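Local coordinates for putative sensory box/GGDEF family protein (Vibrio parahaemolyticus, PDB 3LID) that probably senses extracellular signals through this PDC-fold sensor domain and, as a GGDEF-family protein, probably makes cyclic di-GMP from GTP inside the cell, at residues L20-L23 / A24-G27; N31-Q34 / D35-E38; I174-L177 / S178-N182; D228-P231 / R232-E236; I265-S268 / N269-S273. All coordinates share one frame; numbering follows the deposited sequence.

Contact 1 of 5, residues L20-L23 / A24-G27; sequences LHQL and AYTG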
loop_
_atom_site.group_PDB
_atom_site.type_symbol
_atom_site.label_atom_id
_atom_site.label_comp_id
_atom_site.label_asym_id
_atom_site.label_seq_id
_atom_site.Cartn_x
_atom_site.Cartn_y
_atom_site.Cartn_z
ATOM N N LEU A 20 16.817 -6.658 -12.287
ATOM C CA LEU A 20 15.754 -7.640 -12.499
ATOM C C LEU A 20 15.682 -8.631 -11.323
ATOM O O LEU A 20 14.559 -9.093 -10.938
ATOM C CB LEU A 20 15.845 -8.311 -13.880
ATOM C CG LEU A 20 15.453 -7.361 -15.030
ATOM C CD1 LEU A 20 15.869 -8.099 -16.354
ATOM C CD2 LEU A 20 13.949 -7.215 -15.051
ATOM N N HIS A 21 16.846 -9.053 -10.820
ATOM C CA HIS A 21 16.787 -9.944 -9.636
ATOM C C HIS A 21 16.111 -9.212 -8.487
ATOM O O HIS A 21 15.345 -9.815 -7.727
ATOM C CB HIS A 21 18.190 -10.402 -9.192
ATOM C CG HIS A 21 18.827 -11.318 -10.190
ATOM N ND1 HIS A 21 18.180 -12.442 -10.652
ATOM C CD2 HIS A 21 20.023 -11.275 -10.829
ATOM C CE1 HIS A 21 18.945 -13.050 -11.543
ATOM N NE2 HIS A 21 20.071 -12.364 -11.665
ATOM N N GLN A 22 16.452 -7.944 -8.321
ATOM C CA GLN A 22 15.941 -7.179 -7.160
ATOM C C GLN A 22 14.393 -7.116 -7.341
ATOM O O GLN A 22 13.619 -7.249 -6.342
ATOM C CB GLN A 22 16.450 -5.745 -7.172
ATOM C CG GLN A 22 15.927 -4.899 -5.958
ATOM C CD GLN A 22 16.288 -5.525 -4.642
ATOM O OE1 GLN A 22 17.481 -5.794 -4.354
ATOM N NE2 GLN A 22 15.268 -5.870 -3.830
ATOM N N LEU A 23 13.943 -6.785 -8.549
ATOM C CA LEU A 23 12.475 -6.665 -8.778
ATOM C C LEU A 23 11.763 -7.998 -8.471
ATOM O O LEU A 23 10.670 -8.008 -7.947
ATOM C CB LEU A 23 12.169 -6.213 -10.221
ATOM C CG LEU A 23 12.623 -4.777 -10.473
ATOM C CD1 LEU A 23 12.368 -4.507 -11.982
ATOM C CD2 LEU A 23 11.769 -3.778 -9.668
ATOM N N ALA A 24 12.371 -9.145 -8.827
ATOM C CA ALA A 24 11.761 -10.393 -8.476
ATOM C C ALA A 24 11.707 -10.595 -6.957
ATOM O O ALA A 24 10.701 -11.132 -6.458
ATOM C CB ALA A 24 12.562 -11.597 -9.188
ATOM N N TYR A 25 12.797 -10.253 -6.268
ATOM C CA TYR A 25 12.877 -10.342 -4.818
ATOM C C TYR A 25 11.724 -9.514 -4.152
ATOM O O TYR A 25 10.992 -10.018 -3.257
ATOM C CB TYR A 25 14.185 -9.764 -4.394
ATOM C CG TYR A 25 14.477 -9.836 -2.917
ATOM C CD1 TYR A 25 15.343 -10.817 -2.424
ATOM C CD2 TYR A 25 13.970 -8.907 -2.023
ATOM C CE1 TYR A 25 15.655 -10.870 -1.040
ATOM C CE2 TYR A 25 14.276 -8.949 -0.683
ATOM C CZ TYR A 25 15.105 -9.930 -0.200
ATOM O OH TYR A 25 15.411 -9.949 1.152
ATOM N N THR A 26 11.651 -8.280 -4.590
ATOM C CA THR A 26 10.754 -7.382 -3.898
ATOM C C THR A 26 9.344 -7.780 -4.285
ATOM O O THR A 26 8.405 -7.666 -3.464
ATOM C CB THR A 26 11.071 -5.946 -4.327
ATOM O OG1 THR A 26 12.360 -5.628 -3.817
ATOM C CG2 THR A 26 10.018 -4.962 -3.716
ATOM N N GLY A 27 9.129 -8.274 -5.504
ATOM C CA GLY A 27 7.755 -8.711 -5.845
ATOM C C GLY A 27 7.319 -9.842 -4.956
ATOM O O GLY A 27 6.145 -9.900 -4.538
#
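Q22 meets T26 one helical turn further on, on helix 9-45. The link is a side-chain hydrogen bond from Q22 NE2 to T26 OG1, 2.9 Å long with an N-H...O angle of 154°. The hydroxyl oxygen lies in the plane of the Q22 amide. Two torsions put the amide there: CG leaves anti to the Q22 nitrogen (chi1 180°), and the chain then bends at chi2, 57°. The same two residues are joined by the backbone, T26 N to Q22 O at 2.8 Å. The Q22 amide also passes Y25, with NE2 3.8 Å from Y25 CD2 and the amide and ring planes well inclined to each other. A24 differs. Its methyl CB rests on the preceding turn of main chain, 3.6 Å from both L20 O and H21 O, on an exposed side of the helix. L23 contributes its carbonyl: G27 N bonds to L23 O at 2.9 Å. The L23 side chain turns the other way, into the protein. There it packs on L263 and I265 of strand 260-268 and on A249 and S251 of strand 246-254. Q22 touches F189 and I191 of strand 189-195, and T26 also touches I191. This part of the helix therefore lies against the six-stranded sheet.

Contact 2 of 5, residues N31-Q34 / D35-E38; sequences NNIQ and DQIE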
loop_
_atom_site.group_PDB
_atom_site.type_symbol
_atom_site.label_atom_id
_atom_site.label_comp_id
_atom_site.label_asym_id
_atom_site.label_seq_id
_atom_site.Cartn_x
_atom_site.Cartn_y
_atom_site.Cartn_z
ATOM N N ASN A 31 4.079 -10.111 -2.504
ATOM C CA ASN A 31 3.140 -11.236 -2.480
ATOM C C ASN A 31 2.973 -11.821 -1.092
ATOM O O ASN A 31 1.834 -12.205 -0.691
ATOM C CB ASN A 31 3.652 -12.371 -3.373
ATOM C CG ASN A 31 3.686 -12.018 -4.876
ATOM O OD1 ASN A 31 2.949 -11.170 -5.407
ATOM N ND2 ASN A 31 4.606 -12.662 -5.559
ATOM N N ASN A 32 4.062 -11.892 -0.346
ATOM C CA ASN A 32 3.964 -12.383 1.033
ATOM C C ASN A 32 3.154 -11.438 1.924
ATOM O O ASN A 32 2.318 -11.829 2.763
ATOM C CB ASN A 32 5.349 -12.634 1.645
ATOM C CG ASN A 32 5.881 -14.009 1.208
ATOM O OD1 ASN A 32 5.205 -14.679 0.429
ATOM N ND2 ASN A 32 7.101 -14.374 1.614
ATOM N N ILE A 33 3.408 -10.169 1.752
ATOM C CA ILE A 33 2.605 -9.190 2.527
ATOM C C ILE A 33 1.079 -9.372 2.202
ATOM O O ILE A 33 0.209 -9.331 3.094
ATOM C CB ILE A 33 3.048 -7.734 2.189
ATOM C CG1 ILE A 33 4.434 -7.426 2.791
ATOM C CG2 ILE A 33 1.980 -6.685 2.670
ATOM C CD1 ILE A 33 4.453 -7.372 4.311
ATOM N N GLN A 34 0.760 -9.538 0.929
ATOM C CA GLN A 34 -0.641 -9.771 0.559
ATOM C C GLN A 34 -1.206 -11.011 1.290
ATOM O O GLN A 34 -2.337 -10.968 1.842
ATOM C CB GLN A 34 -0.736 -9.981 -0.943
ATOM C CG GLN A 34 -2.131 -10.489 -1.311
ATOM C CD GLN A 34 -2.498 -10.296 -2.743
ATOM O OE1 GLN A 34 -1.872 -9.605 -3.501
ATOM N NE2 GLN A 34 -3.635 -10.858 -3.088
ATOM N N ASP A 35 -0.448 -12.096 1.341
ATOM C CA ASP A 35 -0.922 -13.346 2.051
ATOM C C ASP A 35 -1.158 -13.003 3.552
ATOM O O ASP A 35 -2.143 -13.442 4.176
ATOM C CB ASP A 35 0.220 -14.378 1.946
ATOM C CG ASP A 35 -0.175 -15.725 2.503
ATOM O OD1 ASP A 35 -0.867 -16.468 1.817
ATOM O OD2 ASP A 35 0.196 -15.953 3.650
ATOM N N GLN A 36 -0.270 -12.221 4.140
ATOM C CA GLN A 36 -0.332 -11.885 5.589
ATOM C C GLN A 36 -1.642 -11.021 5.800
ATOM O O GLN A 36 -2.396 -11.178 6.755
ATOM C CB GLN A 36 0.895 -11.044 5.948
ATOM C CG GLN A 36 1.067 -10.650 7.346
ATOM C CD GLN A 36 2.387 -9.823 7.593
ATOM O OE1 GLN A 36 3.413 -9.995 6.892
ATOM N NE2 GLN A 36 2.349 -8.941 8.587
ATOM N N ILE A 37 -1.864 -10.077 4.876
ATOM C CA ILE A 37 -3.066 -9.227 4.959
ATOM C C ILE A 37 -4.367 -10.099 4.770
ATOM O O ILE A 37 -5.376 -9.940 5.530
ATOM C CB ILE A 37 -3.039 -8.215 3.837
ATOM C CG1 ILE A 37 -2.022 -7.095 4.168
ATOM C CG2 ILE A 37 -4.464 -7.539 3.763
ATOM C CD1 ILE A 37 -1.775 -6.262 2.875
ATOM N N GLU A 38 -4.359 -10.985 3.807
ATOM C CA GLU A 38 -5.523 -11.897 3.635
ATOM C C GLU A 38 -5.822 -12.719 4.859
ATOM O O GLU A 38 -6.980 -12.838 5.244
ATOM C CB GLU A 38 -5.369 -12.774 2.413
ATOM C CG GLU A 38 -5.318 -11.925 1.102
ATOM C CD GLU A 38 -4.921 -12.744 -0.118
ATOM O OE1 GLU A 38 -4.244 -13.794 0.020
ATOM O OE2 GLU A 38 -5.231 -12.278 -1.257
#
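I33 and I37 form the close-packed side of this helical segment. I33 CG2 touches I37 CD1 at 3.8 Å, one turn apart, and the two side chains meet at a slant. I37 also leans on the backbone: its CG1 is 3.3 Å from I33 O. That carbonyl accepts the I37 N-H at 2.8 Å, and I33 O is thus met by both the N-H and the CG1 of I37. Outside the segment, F255 touches both isoleucines, and L78 touches I37.

The other side is more open and polar. N31, N32, D35 and E38 are exposed there. Q34, partly exposed, links this side to the protein: it bonds both E38 and V256. Q34 NE2 gives a hydrogen bond to E38 OE2, 2.8 Å long and nearly straight at 171°. The E38 oxygen lies in the plane of the Q34 amide. The amide nitrogen, by contrast, comes to OE2 from above the carboxylate plane, and the two flat groups stand almost square to each other. With CG anti to its nitrogen (chi1 169°) and an extended chain, Q34 carries its amide far enough to reach the glutamate. E38 CG folds in beside Q34 O, 3.2 Å away. The amide works at both ends, because Q34 OE1 accepts from V256 N. The carboxylate would probably polarise the amide and strengthen that second bond.

Such i to i+4 pairs, apolar on one side and polar on the other, belong to an amphipathic helix. Here it is the long N-terminal helix that runs along both sheets of this PDC-fold sensor domain.

Contact 3 of 5, residues I174-L177 / S178-N182; sequences IEYL and SSLLN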
loop_
_atom_site.group_PDB
_atom_site.type_symbol
_atom_site.label_atom_id
_atom_site.label_comp_id
_atom_site.label_asym_id
_atom_site.label_seq_id
_atom_site.Cartn_x
_atom_site.Cartn_y
_atom_site.Cartn_z
ATOM N N ILE A 174 0.356 2.231 2.593
ATOM C CA ILE A 174 1.361 2.088 1.506
ATOM C C ILE A 174 2.675 2.831 1.788
ATOM O O ILE A 174 3.765 2.361 1.408
ATOM C CB ILE A 174 0.720 2.614 0.194
ATOM C CG1 ILE A 174 -0.521 1.753 -0.195
ATOM C CG2 ILE A 174 1.728 2.616 -0.985
ATOM C CD1 ILE A 174 -0.209 0.203 -0.435
ATOM N N GLU A 175 2.638 3.928 2.544
ATOM C CA GLU A 175 3.890 4.578 2.901
ATOM C C GLU A 175 4.770 3.704 3.807
ATOM O O GLU A 175 5.972 3.619 3.643
ATOM C CB GLU A 175 3.553 5.885 3.618
ATOM C CG GLU A 175 4.804 6.616 4.180
ATOM C CD GLU A 175 4.398 7.910 4.900
ATOM O OE1 GLU A 175 3.475 7.846 5.741
ATOM O OE2 GLU A 175 4.971 8.977 4.610
ATOM N N TYR A 176 4.140 3.057 4.781
ATOM C CA TYR A 176 4.873 2.134 5.639
ATOM C C TYR A 176 5.453 0.986 4.753
ATOM O O TYR A 176 6.653 0.650 4.919
ATOM C CB TYR A 176 3.906 1.490 6.663
ATOM C CG TYR A 176 4.545 0.390 7.408
ATOM C CD1 TYR A 176 5.432 0.679 8.468
ATOM C CD2 TYR A 176 4.298 -0.963 7.040
ATOM C CE1 TYR A 176 6.095 -0.345 9.135
ATOM C CE2 TYR A 176 4.985 -2.011 7.714
ATOM C CZ TYR A 176 5.833 -1.680 8.733
ATOM O OH TYR A 176 6.490 -2.764 9.357
ATOM N N LEU A 177 4.601 0.362 3.930
ATOM C CA LEU A 177 5.079 -0.766 3.146
ATOM C C LEU A 177 6.249 -0.303 2.252
ATOM O O LEU A 177 7.202 -1.053 2.077
ATOM C CB LEU A 177 4.047 -1.376 2.238
ATOM C CG LEU A 177 3.027 -2.169 3.067
ATOM C CD1 LEU A 177 1.932 -2.687 2.031
ATOM C CD2 LEU A 177 3.701 -3.328 3.857
ATOM N N SER A 178 6.124 0.887 1.628
ATOM C CA SER A 178 7.235 1.445 0.810
ATOM C C SER A 178 8.499 1.597 1.616
ATOM O O SER A 178 9.593 1.265 1.123
ATOM C CB SER A 178 6.820 2.829 0.221
ATOM O OG SER A 178 5.731 2.536 -0.626
ATOM N N SER A 179 8.380 2.130 2.825
ATOM C CA SER A 179 9.515 2.339 3.697
ATOM C C SER A 179 10.145 0.989 4.052
ATOM O O SER A 179 11.350 0.868 4.134
ATOM C CB SER A 179 9.065 3.061 4.989
ATOM O OG SER A 179 10.147 3.134 5.944
ATOM N N LEU A 180 9.326 -0.041 4.185
ATOM C CA LEU A 180 9.804 -1.370 4.615
ATOM C C LEU A 180 10.478 -2.093 3.446
ATOM O O LEU A 180 11.504 -2.777 3.654
ATOM C CB LEU A 180 8.579 -2.214 5.108
ATOM C CG LEU A 180 8.809 -3.627 5.604
ATOM C CD1 LEU A 180 9.562 -3.544 6.959
ATOM C CD2 LEU A 180 7.471 -4.354 5.733
ATOM N N LEU A 181 9.929 -1.983 2.244
ATOM C CA LEU A 181 10.233 -2.938 1.197
ATOM C C LEU A 181 11.080 -2.353 0.054
ATOM O O LEU A 181 11.671 -3.128 -0.728
ATOM C CB LEU A 181 8.994 -3.578 0.591
ATOM C CG LEU A 181 8.159 -4.340 1.630
ATOM C CD1 LEU A 181 6.929 -4.901 0.928
ATOM C CD2 LEU A 181 9.016 -5.370 2.237
ATOM N N ASN A 182 11.015 -1.055 -0.141
ATOM C CA ASN A 182 11.424 -0.528 -1.474
ATOM C C ASN A 182 12.893 -0.079 -1.548
ATOM O O ASN A 182 13.296 0.465 -2.592
ATOM C CB ASN A 182 10.579 0.627 -1.934
ATOM C CG ASN A 182 9.167 0.229 -2.205
ATOM O OD1 ASN A 182 8.825 -0.965 -2.155
ATOM N ND2 ASN A 182 8.286 1.252 -2.377
#
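I174 and S178 make the first of several local contacts, i to i+4, within helix 174-181. This short helix follows strand 163-173 of the seven-stranded sheet and leads into strand 183-184 of the six-stranded one. S178 grips I174 O twice. Its backbone N bonds to that oxygen at 2.8 Å, and its OG donates to it at 2.8 Å as well. The two donors arrive from opposite faces of the carbonyl plane. The hydroxyl can fold back this way because OG stands beside the S178 nitrogen (chi1 -63°). On another side of the helix Y176 meets L180. Y176 CE2 lies 3.9 Å from L180 CD2, and the leucine slants past the ring. L177 CD2 approaches the same methyl at 4.3 Å. Toward the C-terminus the hydrogen bonds become less straight. L181 N bonds to L177 O at 2.9 Å with an angle of only 134°, and L180 N makes a weak extra bond to L177 O. N182 then leaves the helix, and its OD1 bonds to the Y30 hydroxyl. The S178 hydroxyl spends its proton on the main-chain oxygen of I174, and I174 O keeps two donors.

Contact 4 of 5, residues D228-P231 / R232-E236; sequences DIWP and RVVSE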
loop_
_atom_site.group_PDB
_atom_site.type_symbol
_atom_site.label_atom_id
_atom_site.label_comp_id
_atom_site.label_asym_id
_atom_site.label_seq_id
_atom_site.Cartn_x
_atom_site.Cartn_y
_atom_site.Cartn_z
ATOM N N ASP A 228 8.318 5.842 -24.687
ATOM C CA ASP A 228 8.657 4.630 -25.414
ATOM C C ASP A 228 8.921 3.478 -24.534
ATOM O O ASP A 228 8.967 2.370 -25.034
ATOM C CB ASP A 228 9.867 4.888 -26.305
ATOM C CG ASP A 228 9.496 5.836 -27.355
ATOM O OD1 ASP A 228 8.471 5.509 -28.003
ATOM O OD2 ASP A 228 10.093 6.933 -27.430
ATOM N N ILE A 229 9.099 3.729 -23.239
ATOM C CA ILE A 229 9.345 2.627 -22.266
ATOM C C ILE A 229 8.025 2.174 -21.617
ATOM O O ILE A 229 7.837 0.982 -21.343
ATOM C CB ILE A 229 10.430 2.969 -21.249
ATOM C CG1 ILE A 229 11.797 3.319 -21.954
ATOM C CG2 ILE A 229 10.609 1.851 -20.214
ATOM C CD1 ILE A 229 12.775 3.792 -21.048
ATOM N N TRP A 230 7.102 3.108 -21.481
ATOM C CA TRP A 230 5.761 2.779 -20.926
ATOM C C TRP A 230 5.049 1.556 -21.477
ATOM O O TRP A 230 4.612 0.707 -20.718
ATOM C CB TRP A 230 4.884 4.039 -20.866
ATOM C CG TRP A 230 3.509 3.888 -20.302
ATOM C CD1 TRP A 230 2.341 4.227 -20.896
ATOM C CD2 TRP A 230 3.182 3.527 -18.921
ATOM N NE1 TRP A 230 1.283 4.013 -20.028
ATOM C CE2 TRP A 230 1.782 3.650 -18.794
ATOM C CE3 TRP A 230 3.956 3.107 -17.808
ATOM C CZ2 TRP A 230 1.086 3.317 -17.611
ATOM C CZ3 TRP A 230 3.282 2.789 -16.625
ATOM C CH2 TRP A 230 1.862 2.918 -16.535
ATOM N N PRO A 231 4.975 1.362 -22.816
ATOM C CA PRO A 231 4.378 0.148 -23.308
ATOM C C PRO A 231 5.008 -1.150 -22.800
ATOM O O PRO A 231 4.312 -2.154 -22.663
ATOM C CB PRO A 231 4.586 0.264 -24.887
ATOM C CG PRO A 231 4.589 1.735 -25.087
ATOM C CD PRO A 231 5.492 2.241 -23.929
ATOM N N ARG A 232 6.314 -1.154 -22.570
ATOM C CA ARG A 232 6.991 -2.354 -22.113
ATOM C C ARG A 232 6.490 -2.584 -20.665
ATOM O O ARG A 232 6.260 -3.710 -20.247
ATOM C CB ARG A 232 8.516 -2.123 -22.120
ATOM C CG ARG A 232 9.112 -1.647 -23.581
ATOM C CD ARG A 232 9.145 -2.801 -24.617
ATOM N NE ARG A 232 9.676 -2.260 -25.911
ATOM C CZ ARG A 232 8.999 -1.472 -26.766
ATOM N NH1 ARG A 232 7.740 -1.178 -26.520
ATOM N NH2 ARG A 232 9.582 -0.951 -27.866
ATOM N N VAL A 233 6.373 -1.497 -19.904
ATOM C CA VAL A 233 5.931 -1.653 -18.478
ATOM C C VAL A 233 4.515 -2.178 -18.458
ATOM O O VAL A 233 4.205 -3.136 -17.742
ATOM C CB VAL A 233 5.951 -0.302 -17.821
ATOM C CG1 VAL A 233 5.415 -0.390 -16.343
ATOM C CG2 VAL A 233 7.429 0.122 -17.684
ATOM N N VAL A 234 3.649 -1.586 -19.312
ATOM C CA VAL A 234 2.223 -1.965 -19.342
ATOM C C VAL A 234 2.014 -3.401 -19.766
ATOM O O VAL A 234 1.042 -4.041 -19.381
ATOM C CB VAL A 234 1.468 -0.930 -20.246
ATOM C CG1 VAL A 234 0.004 -1.300 -20.510
ATOM C CG2 VAL A 234 1.674 0.468 -19.641
ATOM N N SER A 235 2.965 -3.966 -20.511
ATOM C CA SER A 235 2.890 -5.372 -20.872
ATOM C C SER A 235 2.837 -6.335 -19.646
ATOM O O SER A 235 2.429 -7.467 -19.768
ATOM C CB SER A 235 4.085 -5.735 -21.755
ATOM O OG SER A 235 5.237 -6.062 -21.041
ATOM N N GLU A 236 3.276 -5.813 -18.500
ATOM C CA GLU A 236 3.314 -6.572 -17.204
ATOM C C GLU A 236 4.390 -7.656 -17.226
ATOM O O GLU A 236 4.508 -8.408 -16.272
ATOM C CB GLU A 236 1.966 -7.158 -16.856
ATOM C CG GLU A 236 0.928 -6.102 -16.629
ATOM C CD GLU A 236 -0.411 -6.663 -16.288
ATOM O OE1 GLU A 236 -0.450 -7.710 -15.677
ATOM O OE2 GLU A 236 -1.420 -6.024 -16.588
HETATM O O HOH W 1 7.656 1.709 -27.684
#
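The W230 indole is covered on one face by V234. The methyl CG2 sits over the six-membered ring, 3.5 Å from its centroid and 19° off the normal, a CH-pi contact. V234 CG2 stands beside its own backbone nitrogen while CG1 is anti to it (chi1 173°), which turns CG2 back over the indole. V233 meets the ring obliquely, CG1 3.8 Å from W230 CZ3. H262 of strand 260-268 meets the indole with its ring at about 85° to it.

The R232 guanidinium is the second flat group. D228 O lies over one face toward the rim, 4.0 Å from R232 NH1. P231 CB is at the edge, 3.8 Å from R232 NH1. A water bridges D228 and R232, donating to D228 O at 3.0 Å and accepting a weak bond from R232 NH1.

Backbone bonds hold the turn. I229 O accepts from both R232 N and V233 N, and V234 N bonds to W230 O at 2.9 Å. At the other end S235 OG donates to R232 O at 2.7 Å. E236 then leaves the helix with positive phi.

P231 near the start of the helix is a common placement, since proline has no N-H to offer. This short helix lies against the six-stranded sheet of the PDC-fold sensor domain, with V233 touching F250 and H262.

Contact 5 of 5, residues I265-S268 / N269-S273; sequences IDLS and NEQLS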
loop_
_atom_site.group_PDB
_atom_site.type_symbol
_atom_site.label_atom_id
_atom_site.label_comp_id
_atom_site.label_asym_id
_atom_site.label_seq_id
_atom_site.Cartn_x
_atom_site.Cartn_y
_atom_site.Cartn_z
ATOM N N ILE A 265 12.909 0.335 -11.304
ATOM C CA ILE A 265 14.189 0.782 -10.863
ATOM C C ILE A 265 14.671 1.656 -12.028
ATOM O O ILE A 265 14.799 1.158 -13.130
ATOM C CB ILE A 265 15.168 -0.378 -10.588
ATOM C CG1 ILE A 265 14.664 -1.124 -9.360
ATOM C CG2 ILE A 265 16.612 0.149 -10.279
ATOM C CD1 ILE A 265 15.399 -2.372 -9.024
ATOM N N ASP A 266 14.853 2.937 -11.753
ATOM C CA ASP A 266 15.179 3.958 -12.771
ATOM C C ASP A 266 16.509 4.563 -12.339
ATOM O O ASP A 266 16.609 5.187 -11.301
ATOM C CB ASP A 266 14.011 4.982 -12.870
ATOM C CG ASP A 266 14.350 6.227 -13.664
ATOM O OD1 ASP A 266 15.514 6.369 -14.131
ATOM O OD2 ASP A 266 13.444 7.094 -13.773
ATOM N N LEU A 267 17.588 4.313 -13.110
ATOM C CA LEU A 267 18.900 4.884 -12.779
ATOM C C LEU A 267 19.396 5.737 -13.969
ATOM O O LEU A 267 19.317 5.316 -15.149
ATOM C CB LEU A 267 19.909 3.763 -12.626
ATOM C CG LEU A 267 19.588 2.901 -11.405
ATOM C CD1 LEU A 267 20.137 1.508 -11.644
ATOM C CD2 LEU A 267 20.214 3.599 -10.227
ATOM N N SER A 268 19.821 6.949 -13.673
ATOM C CA SER A 268 20.404 7.812 -14.756
ATOM C C SER A 268 21.844 7.359 -15.027
ATOM O O SER A 268 22.447 6.552 -14.256
ATOM C CB SER A 268 20.464 9.237 -14.254
ATOM O OG SER A 268 21.371 9.252 -13.156
ATOM N N ASN A 269 22.419 7.852 -16.124
ATOM C CA ASN A 269 23.822 7.539 -16.421
ATOM C C ASN A 269 24.713 7.826 -15.285
ATOM O O ASN A 269 25.664 7.090 -15.027
ATOM C CB ASN A 269 24.320 8.361 -17.608
ATOM C CG ASN A 269 23.650 7.953 -18.883
ATOM O OD1 ASN A 269 23.418 8.786 -19.771
ATOM N ND2 ASN A 269 23.303 6.674 -18.987
ATOM N N GLU A 270 24.420 8.898 -14.574
ATOM C CA GLU A 270 25.331 9.314 -13.529
ATOM C C GLU A 270 25.316 8.227 -12.449
ATOM O O GLU A 270 26.371 7.846 -11.888
ATOM C CB GLU A 270 24.871 10.653 -12.966
ATOM C CG GLU A 270 25.712 11.142 -11.846
ATOM C CD GLU A 270 26.788 12.101 -12.304
ATOM O OE1 GLU A 270 26.559 12.795 -13.334
ATOM O OE2 GLU A 270 27.846 12.190 -11.620
ATOM N N GLN A 271 24.122 7.686 -12.186
ATOM C CA GLN A 271 23.994 6.759 -11.065
ATOM C C GLN A 271 24.604 5.469 -11.474
ATOM O O GLN A 271 25.192 4.779 -10.659
ATOM C CB GLN A 271 22.525 6.588 -10.631
ATOM C CG GLN A 271 21.825 7.890 -10.262
ATOM C CD GLN A 271 20.379 7.661 -9.905
ATOM O OE1 GLN A 271 19.527 7.537 -10.781
ATOM N NE2 GLN A 271 20.092 7.599 -8.614
ATOM N N LEU A 272 24.525 5.157 -12.764
ATOM C CA LEU A 272 25.091 3.923 -13.267
ATOM C C LEU A 272 26.630 3.907 -13.214
ATOM O O LEU A 272 27.231 2.872 -12.881
ATOM C CB LEU A 272 24.613 3.688 -14.692
ATOM C CG LEU A 272 23.163 3.315 -14.937
ATOM C CD1 LEU A 272 22.845 3.497 -16.444
ATOM C CD2 LEU A 272 22.969 1.866 -14.575
ATOM N N SER A 273 27.248 5.035 -13.555
ATOM C CA SER A 273 28.727 5.163 -13.490
ATOM C C SER A 273 29.276 4.710 -12.132
ATOM O O SER A 273 30.184 3.866 -12.035
ATOM C CB SER A 273 29.150 6.624 -13.682
ATOM O OG SER A 273 28.546 7.166 -14.827
#
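Hydrogen bonds dominate where S268 meets Q271. The two form a capping box at the N-terminus of helix 269-274. Q271 OE1 accepts from S268 N at 3.0 Å, and the bond is straight, 167°. The donor lies in the plane of the Q271 side-chain carbonyl, on a lone pair. In return S268 OG accepts from Q271 N, a weak bond of 3.3 Å. OG takes up its position between the S268 nitrogen and carbonyl carbon (chi1 64°), facing the first turn. Main-chain bonding starts at once, with L272 N to S268 O at 2.9 Å. One turn on, S273 OG donates to N269 O at 2.9 Å, from the opposite face of the N269 carbonyl plane to the S273 N-H.

Apolar contacts form a separate group. L267 CB touches L272 CG at 4.0 Å. L267 CD2 lies 3.8 Å from Q271 CB, and those side chains cross at about a right angle. T15 of helix 9-45 touches both leucines.

The strand and the helix meet at 89°, so the chain turns sharply at S268. The capping box gives S268 N a side-chain acceptor and Q271 N a weak one. It holds the Q271 side chain back across the strand end, which fixes the turn from strand to helix.

All five contacts are local, within or at the start of a helix. Contacts 1, 3, 4 and 5 are partly buried, whereas contact 2 lies at the surface. Contacts 1 and 2 share helix 9-45, their centres about 17 Å apart. Contact 3 lies nearest the chain centre. It packs on contact 2 through I33 and L177, and on contact 1 where T26 CG2 meets L181 O. Contact 5 touches contact 1 through I265. Contact 4 touches none of the others. The chemistry varies with place: side-chain amide hydrogen bonds to a hydroxyl or carboxylate in contacts 1 and 2, a hydroxyl folded onto the backbone in contact 3, an indole face in contact 4 and a capping box in contact 5.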